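Local structure of putative isomerase YbhH (Escherichia coli, 6OTV) at residues A[89-100]-A[121-130]; A[166-177]-A[190-198]. The protein is probably an isomerase of the PrpF family, within the diaminopimelate epimerase clan, though its substrate and exact reaction remain unassigned. All coordinates share one frame; numbering follows the deposited sequence.

Overall arrangement
Running from the N terminus, the chain leaves strand 87-88, passes through a short loop and helix 94-106, and returns along strand 116-123 into the hairpin partner 129-135. Contact 1 closes that excursion by laying the helix start and its leading loop over the hairpin. Strand 158-163 then pairs with 129-135, and beyond it contact 2 brings loop 166-177 against the hairpin of strands 187-193 and 197-202, closing the short excursion through strand 182-184. The contacts follow in series, neither nesting nor crossing. Their centres lie about 17 Å apart, and the side chains of T128 and T169 pack together where the two regions meet, joining the hairpin turn of contact 1 to the loop of contact 2.

Contact 1: A[89-100]-A[121-130]. With PO4 (phosphate ion), chain I.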
# COMPACT_ATOMS: atom_id res chain seq x y z
N THR A 89 9.63 -22.21 -5.55
CA THR A 89 9.09 -21.01 -4.93
C THR A 89 8.85 -19.90 -5.95
O THR A 89 8.86 -18.72 -5.60
CB THR A 89 10.02 -20.51 -3.82
OG1 THR A 89 11.31 -20.24 -4.36
CG2 THR A 89 10.14 -21.56 -2.72
N THR A 90 8.61 -20.27 -7.21
CA THR A 90 8.41 -19.24 -8.24
C THR A 90 7.06 -18.56 -8.12
O THR A 90 7.02 -17.33 -7.93
CB THR A 90 8.63 -19.84 -9.63
OG1 THR A 90 9.99 -20.28 -9.76
CG2 THR A 90 8.34 -18.82 -10.71
N PRO A 91 5.92 -19.25 -8.22
CA PRO A 91 4.65 -18.55 -8.42
C PRO A 91 4.08 -17.97 -7.13
O PRO A 91 4.59 -18.17 -6.03
CB PRO A 91 3.74 -19.65 -8.97
CG PRO A 91 4.20 -20.86 -8.26
CD PRO A 91 5.70 -20.70 -8.07
N ASN A 92 2.98 -17.24 -7.30
CA ASN A 92 2.15 -16.78 -6.20
C ASN A 92 0.84 -17.55 -6.28
O ASN A 92 0.03 -17.33 -7.19
CB ASN A 92 1.91 -15.27 -6.29
CG ASN A 92 0.87 -14.77 -5.29
OD1 ASN A 92 0.62 -15.41 -4.26
ND2 ASN A 92 0.27 -13.63 -5.59
N CYS A 93 0.64 -18.47 -5.34
CA CYS A 93 -0.56 -19.30 -5.33
C CYS A 93 -1.70 -18.51 -4.70
O CYS A 93 -1.69 -18.22 -3.50
CB CYS A 93 -0.32 -20.60 -4.57
SG CYS A 93 -1.75 -21.70 -4.52
N GLY A 94 -2.70 -18.16 -5.52
CA GLY A 94 -3.82 -17.37 -5.04
C GLY A 94 -4.79 -18.15 -4.18
O GLY A 94 -5.50 -17.55 -3.38
N ASN A 95 -4.82 -19.47 -4.33
CA ASN A 95 -5.72 -20.27 -3.51
C ASN A 95 -5.17 -20.44 -2.10
O ASN A 95 -5.92 -20.28 -1.12
CB ASN A 95 -5.96 -21.62 -4.18
CG ASN A 95 -6.92 -21.51 -5.34
OD1 ASN A 95 -8.14 -21.54 -5.15
ND2 ASN A 95 -6.39 -21.35 -6.54
N MET A 96 -3.88 -20.76 -1.96
CA MET A 96 -3.29 -20.79 -0.63
C MET A 96 -3.34 -19.42 0.03
O MET A 96 -3.43 -19.32 1.26
CB MET A 96 -1.85 -21.30 -0.70
CG MET A 96 -1.73 -22.78 -1.06
SD MET A 96 -2.29 -23.86 0.27
CE MET A 96 -0.86 -23.82 1.36
N LEU A 97 -3.29 -18.36 -0.78
CA LEU A 97 -3.45 -17.01 -0.25
C LEU A 97 -4.74 -16.86 0.54
O LEU A 97 -4.81 -16.06 1.48
CB LEU A 97 -3.41 -16.01 -1.41
CG LEU A 97 -3.52 -14.51 -1.14
CD1 LEU A 97 -2.38 -14.04 -0.26
CD2 LEU A 97 -3.54 -13.77 -2.46
N SER A 98 -5.77 -17.64 0.19
CA SER A 98 -7.06 -17.54 0.87
C SER A 98 -6.95 -17.83 2.36
O SER A 98 -7.76 -17.34 3.15
CB SER A 98 -8.08 -18.50 0.24
OG SER A 98 -7.96 -18.50 -1.17
N GLY A 99 -5.97 -18.64 2.77
CA GLY A 99 -5.83 -18.98 4.17
C GLY A 99 -4.91 -18.09 4.97
O GLY A 99 -4.90 -18.18 6.20
N VAL A 100 -4.17 -17.20 4.31
CA VAL A 100 -3.14 -16.43 5.00
C VAL A 100 -3.76 -15.52 6.06
O VAL A 100 -3.29 -15.47 7.21
CB VAL A 100 -2.30 -15.62 3.99
CG1 VAL A 100 -1.36 -14.67 4.71
CG2 VAL A 100 -1.52 -16.57 3.09
N ILE A 121 -1.52 -8.22 2.91
CA ILE A 121 -0.60 -9.33 2.66
C ILE A 121 0.37 -8.93 1.56
O ILE A 121 -0.04 -8.42 0.52
CB ILE A 121 -1.36 -10.61 2.27
CG1 ILE A 121 -2.31 -11.02 3.40
CG2 ILE A 121 -0.39 -11.73 1.92
CD1 ILE A 121 -3.29 -12.11 2.99
N ARG A 122 1.66 -9.16 1.80
CA ARG A 122 2.68 -9.02 0.78
C ARG A 122 3.18 -10.40 0.40
O ARG A 122 3.71 -11.12 1.25
CB ARG A 122 3.83 -8.14 1.26
CG ARG A 122 5.07 -8.21 0.38
CD ARG A 122 6.19 -7.33 0.94
NE ARG A 122 7.50 -7.73 0.44
CZ ARG A 122 8.44 -8.30 1.19
NH1 ARG A 122 8.22 -8.53 2.48
NH2 ARG A 122 9.61 -8.62 0.66
N ASN A 123 3.00 -10.78 -0.86
CA ASN A 123 3.52 -12.05 -1.35
C ASN A 123 5.01 -11.88 -1.66
O ASN A 123 5.37 -11.15 -2.59
CB ASN A 123 2.76 -12.52 -2.59
CG ASN A 123 3.42 -13.72 -3.25
OD1 ASN A 123 3.95 -13.62 -4.35
ND2 ASN A 123 3.40 -14.86 -2.56
N VAL A 124 5.86 -12.55 -0.88
CA VAL A 124 7.30 -12.41 -1.02
C VAL A 124 7.77 -12.92 -2.38
O VAL A 124 8.76 -12.41 -2.93
CB VAL A 124 8.02 -13.14 0.13
CG1 VAL A 124 9.53 -13.01 0.01
CG2 VAL A 124 7.54 -12.60 1.47
N ASN A 125 7.07 -13.90 -2.95
CA ASN A 125 7.51 -14.48 -4.22
C ASN A 125 7.49 -13.46 -5.34
O ASN A 125 8.41 -13.41 -6.16
CB ASN A 125 6.63 -15.68 -4.58
CG ASN A 125 6.50 -16.68 -3.44
OD1 ASN A 125 5.78 -16.45 -2.47
ND2 ASN A 125 7.20 -17.80 -3.56
N THR A 126 6.45 -12.63 -5.40
CA THR A 126 6.24 -11.71 -6.51
C THR A 126 6.29 -10.24 -6.14
O THR A 126 6.28 -9.40 -7.04
CB THR A 126 4.89 -11.98 -7.19
OG1 THR A 126 3.83 -11.74 -6.25
CG2 THR A 126 4.80 -13.42 -7.69
N GLY A 127 6.33 -9.90 -4.85
CA GLY A 127 6.19 -8.52 -4.46
C GLY A 127 4.80 -7.95 -4.60
O GLY A 127 4.61 -6.74 -4.45
N THR A 128 3.81 -8.79 -4.90
CA THR A 128 2.43 -8.33 -5.05
C THR A 128 1.77 -8.16 -3.69
O THR A 128 1.96 -8.98 -2.78
CB THR A 128 1.63 -9.34 -5.89
OG1 THR A 128 2.28 -9.51 -7.16
CG2 THR A 128 0.21 -8.85 -6.12
N PHE A 129 1.01 -7.08 -3.55
CA PHE A 129 0.27 -6.79 -2.32
C PHE A 129 -1.20 -7.14 -2.51
O PHE A 129 -1.82 -6.73 -3.49
CB PHE A 129 0.43 -5.32 -1.93
CG PHE A 129 1.80 -4.96 -1.44
CD1 PHE A 129 2.84 -4.77 -2.33
CD2 PHE A 129 2.05 -4.81 -0.08
CE1 PHE A 129 4.11 -4.44 -1.88
CE2 PHE A 129 3.31 -4.48 0.38
CZ PHE A 129 4.35 -4.29 -0.52
N ILE A 130 -1.75 -7.90 -1.56
CA ILE A 130 -3.13 -8.34 -1.62
C ILE A 130 -3.79 -8.05 -0.28
O ILE A 130 -3.19 -8.27 0.78
CB ILE A 130 -3.25 -9.85 -1.94
CG1 ILE A 130 -2.47 -10.20 -3.21
CG2 ILE A 130 -4.71 -10.26 -2.10
CD1 ILE A 130 -1.09 -10.77 -2.94
P PO4 I . -3.56 -20.56 -8.31
O1 PO4 I . -2.63 -21.41 -9.15
O2 PO4 I . -3.72 -21.19 -6.94
O3 PO4 I . -2.99 -19.17 -8.17
O4 PO4 I . -4.91 -20.50 -8.96
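P91 and N92 pass the hairpin turn at N125, with 6.2 Å between the CA atoms of N92 and N125, and from there the chain enters helix 94-106, which lies against the paired strand residues I121 and I130. The loop is fastened by N125: its ND2 donates to T89 O at 2.8 Å, lying above that carbonyl's plane, while T89 O sits in the plane of the N125 amide. N125 OD1 meanwhile accepts from F77 N of strand 73-80, which fixes the amide's rotation. Alongside, the N92 and N123 amides stack with planes 18° apart, N92 CG being 3.4 Å from N123 CG. Both carry CG anti to the backbone N (chi1 171°), which brings the two amides over one another. N123 OD1 accepts from T126 N, an Asx motif, and takes T126 OG1 on an in-plane lone pair. Farther along, L97 splits its branches, CD1 reaching I121 CG2 and CD2 meeting I130 CG2 tip to tip, while V100 CG1 packs on I121 CD1 at 3.6 Å. C93 SG caps the helix by accepting from M96 N. A phosphate ion, probably from the crystallisation liquor, is bound by G94 N and N95 ND2 (2.7 Å to O2), with I279 N completing the grip; this suggests that the helix start can hold an anion, consistent with the Cys-Gly-Asn segment of related epimerases.

Contact 2: A[166-177]-A[190-198]; sequences AAGTKTGKVFPT and TCIDMAMPV. With EDO (1,2-ethanediol), chain M; EDO (1,2-ethanediol), chain D.
D193 sends its carboxylate from the strand end into the curl of loop 166-177, where three donors grip it. T169 OG1 reaches OD1 of D193 at 2.9 Å on the syn side, 27° out of the carboxylate plane. The other oxygen, D193 OD2, takes K170 N on its syn lone pair at 3.1 Å and T171 N nearly along the C-O axis at 2.8 Å. With CG anti to the backbone N (chi1 -171°), the group points into the bend, where the K170 and T171 amide N-H groups and the T169 hydroxyl converge on it. The backbone of D193 is used as well, its N donating to V174 O and its O accepting from G168 N. A195 N adds a nearly straight bond to A166 O (2.7 Å, 176°), and A167 and M194 form a single beta bridge. The irregular loop is thereby laid along the turn of the antiparallel hairpin 187-193/197-202, in the diaminopimelate epimerase-type fold to which the PrpF family belongs. Around this polar core, V174 CG1 lies side by side with I192 CG1, pointing the same way, and the M194 chain, bent at chi2 and chi3, brings CE to A166 CB at 3.7 Å. K170 rests its CB on P197 CG, although the rest of the chain leads away. The F175 ring offers its edge to C191 O, CD1 being 3.3 Å from it, while V174 CG1 lies over one face, toward the rim. The two hydroxyls of an ethanediol, probably from the crystallisation liquor, accept from V174 N and F175 N. Farther out, helix 279-290 backs the turn, I283 against A195 and S287 against M194.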
# COMPACT_ATOMS: atom_id res chain seq x y z
N ALA A 166 -1.42 -5.05 -9.26
CA ALA A 166 -1.32 -6.06 -10.32
C ALA A 166 -0.75 -5.48 -11.61
O ALA A 166 -0.14 -6.22 -12.39
CB ALA A 166 -2.69 -6.68 -10.59
N ALA A 167 -0.93 -4.18 -11.85
CA ALA A 167 -0.47 -3.57 -13.09
C ALA A 167 1.05 -3.62 -13.19
O ALA A 167 1.76 -3.08 -12.33
CB ALA A 167 -0.95 -2.12 -13.16
N GLY A 168 1.55 -4.27 -14.24
CA GLY A 168 2.98 -4.32 -14.52
C GLY A 168 3.80 -5.05 -13.48
O GLY A 168 4.84 -4.55 -13.05
N THR A 169 3.34 -6.24 -13.07
CA THR A 169 4.02 -6.97 -12.00
C THR A 169 5.45 -7.35 -12.39
O THR A 169 6.33 -7.39 -11.53
CB THR A 169 3.22 -8.22 -11.63
OG1 THR A 169 2.76 -8.86 -12.82
CG2 THR A 169 2.04 -7.85 -10.76
N LYS A 170 5.69 -7.65 -13.66
CA LYS A 170 7.02 -8.01 -14.13
C LYS A 170 7.62 -6.99 -15.08
O LYS A 170 8.85 -6.96 -15.22
CB LYS A 170 6.98 -9.38 -14.82
CG LYS A 170 8.35 -10.01 -15.07
CD LYS A 170 8.92 -10.64 -13.81
CE LYS A 170 10.21 -11.40 -14.12
NZ LYS A 170 10.71 -12.16 -12.94
N THR A 171 6.81 -6.15 -15.71
CA THR A 171 7.27 -5.17 -16.68
C THR A 171 7.27 -3.75 -16.13
O THR A 171 8.25 -3.02 -16.30
CB THR A 171 6.41 -5.22 -17.95
OG1 THR A 171 6.66 -6.44 -18.65
CG2 THR A 171 6.71 -4.03 -18.85
N GLY A 172 6.19 -3.34 -15.47
CA GLY A 172 5.97 -1.96 -15.12
C GLY A 172 4.97 -1.25 -16.00
O GLY A 172 4.64 -0.09 -15.73
N LYS A 173 4.49 -1.91 -17.05
CA LYS A 173 3.44 -1.38 -17.91
C LYS A 173 2.35 -2.42 -18.06
O LYS A 173 2.61 -3.63 -18.05
CB LYS A 173 3.98 -0.98 -19.29
CG LYS A 173 4.97 0.18 -19.28
CD LYS A 173 5.33 0.60 -20.70
CE LYS A 173 6.28 1.79 -20.70
NZ LYS A 173 6.57 2.28 -22.08
N VAL A 174 1.11 -1.95 -18.20
CA VAL A 174 -0.00 -2.86 -18.46
C VAL A 174 0.16 -3.51 -19.83
O VAL A 174 -0.03 -4.72 -19.98
CB VAL A 174 -1.35 -2.12 -18.34
CG1 VAL A 174 -2.49 -3.01 -18.81
CG2 VAL A 174 -1.57 -1.66 -16.91
N PHE A 175 0.53 -2.72 -20.84
CA PHE A 175 0.82 -3.22 -22.18
C PHE A 175 2.30 -2.98 -22.46
O PHE A 175 2.68 -1.90 -22.94
CB PHE A 175 -0.06 -2.54 -23.22
CG PHE A 175 -1.53 -2.72 -22.98
CD1 PHE A 175 -2.17 -3.89 -23.37
CD2 PHE A 175 -2.27 -1.74 -22.34
CE1 PHE A 175 -3.52 -4.06 -23.13
CE2 PHE A 175 -3.62 -1.91 -22.10
CZ PHE A 175 -4.25 -3.07 -22.50
N PRO A 176 3.17 -3.95 -22.18
CA PRO A 176 4.62 -3.72 -22.36
C PRO A 176 5.01 -3.40 -23.79
O PRO A 176 5.99 -2.67 -24.00
CB PRO A 176 5.24 -5.04 -21.89
CG PRO A 176 4.21 -5.66 -21.00
CD PRO A 176 2.89 -5.27 -21.59
N THR A 177 4.30 -3.93 -24.78
CA THR A 177 4.58 -3.62 -26.18
C THR A 177 4.03 -2.27 -26.62
O THR A 177 4.19 -1.92 -27.79
CB THR A 177 4.01 -4.72 -27.08
OG1 THR A 177 2.58 -4.64 -27.08
CG2 THR A 177 4.44 -6.09 -26.61
N THR A 190 -2.91 -10.22 -27.74
CA THR A 190 -2.81 -9.11 -26.81
C THR A 190 -1.79 -9.44 -25.73
O THR A 190 -1.89 -10.49 -25.08
CB THR A 190 -4.16 -8.78 -26.17
OG1 THR A 190 -4.98 -8.08 -27.11
CG2 THR A 190 -3.97 -7.91 -24.93
N CYS A 191 -0.81 -8.56 -25.56
CA CYS A 191 0.20 -8.70 -24.52
C CYS A 191 -0.15 -7.77 -23.37
O CYS A 191 -0.18 -6.55 -23.54
CB CYS A 191 1.59 -8.39 -25.07
SG CYS A 191 2.10 -9.47 -26.42
N ILE A 192 -0.43 -8.35 -22.21
CA ILE A 192 -0.85 -7.58 -21.04
C ILE A 192 -0.15 -8.14 -19.81
O ILE A 192 0.10 -9.34 -19.70
CB ILE A 192 -2.39 -7.60 -20.89
CG1 ILE A 192 -2.84 -6.64 -19.78
CG2 ILE A 192 -2.89 -9.00 -20.61
CD1 ILE A 192 -4.34 -6.50 -19.68
N ASP A 193 0.18 -7.24 -18.89
CA ASP A 193 0.87 -7.56 -17.64
C ASP A 193 -0.02 -7.09 -16.49
O ASP A 193 0.10 -5.96 -16.02
CB ASP A 193 2.25 -6.90 -17.60
CG ASP A 193 3.10 -7.37 -16.43
OD1 ASP A 193 2.68 -8.30 -15.71
OD2 ASP A 193 4.19 -6.81 -16.24
N MET A 194 -0.94 -7.96 -16.06
CA MET A 194 -1.85 -7.69 -14.94
C MET A 194 -1.79 -8.90 -14.02
O MET A 194 -2.36 -9.95 -14.33
CB MET A 194 -3.27 -7.43 -15.42
CG MET A 194 -3.58 -5.96 -15.68
SD MET A 194 -3.62 -4.97 -14.17
CE MET A 194 -5.00 -5.71 -13.30
N ALA A 195 -1.09 -8.75 -12.89
CA ALA A 195 -0.85 -9.82 -11.92
C ALA A 195 0.01 -10.94 -12.50
O ALA A 195 0.64 -11.70 -11.76
CB ALA A 195 -2.17 -10.39 -11.38
N MET A 196 0.06 -11.04 -13.82
CA MET A 196 0.84 -12.05 -14.52
C MET A 196 1.03 -11.60 -15.97
O MET A 196 0.06 -11.18 -16.61
CB MET A 196 0.14 -13.41 -14.46
CG MET A 196 0.83 -14.51 -15.26
SD MET A 196 2.43 -14.99 -14.58
CE MET A 196 1.94 -15.66 -13.00
N PRO A 197 2.25 -11.64 -16.50
CA PRO A 197 2.44 -11.39 -17.93
C PRO A 197 1.86 -12.55 -18.74
O PRO A 197 2.27 -13.70 -18.58
CB PRO A 197 3.97 -11.32 -18.08
CG PRO A 197 4.49 -11.11 -16.70
CD PRO A 197 3.53 -11.80 -15.79
N VAL A 198 0.88 -12.23 -19.59
CA VAL A 198 0.25 -13.24 -20.43
C VAL A 198 0.16 -12.71 -21.86
O VAL A 198 0.15 -11.50 -22.10
CB VAL A 198 -1.16 -13.64 -19.93
CG1 VAL A 198 -1.10 -14.15 -18.49
CG2 VAL A 198 -2.13 -12.48 -20.06
C1 EDO M . 0.25 1.48 -20.31
O1 EDO M . 0.69 0.19 -20.75
C2 EDO M . -0.21 1.42 -18.86
O2 EDO M . 0.86 0.94 -18.04
C1 EDO D . -3.35 -2.63 -10.16
O1 EDO D . -2.67 -1.39 -9.96
C2 EDO D . -4.18 -2.96 -8.93
O2 EDO D . -4.49 -4.36 -8.88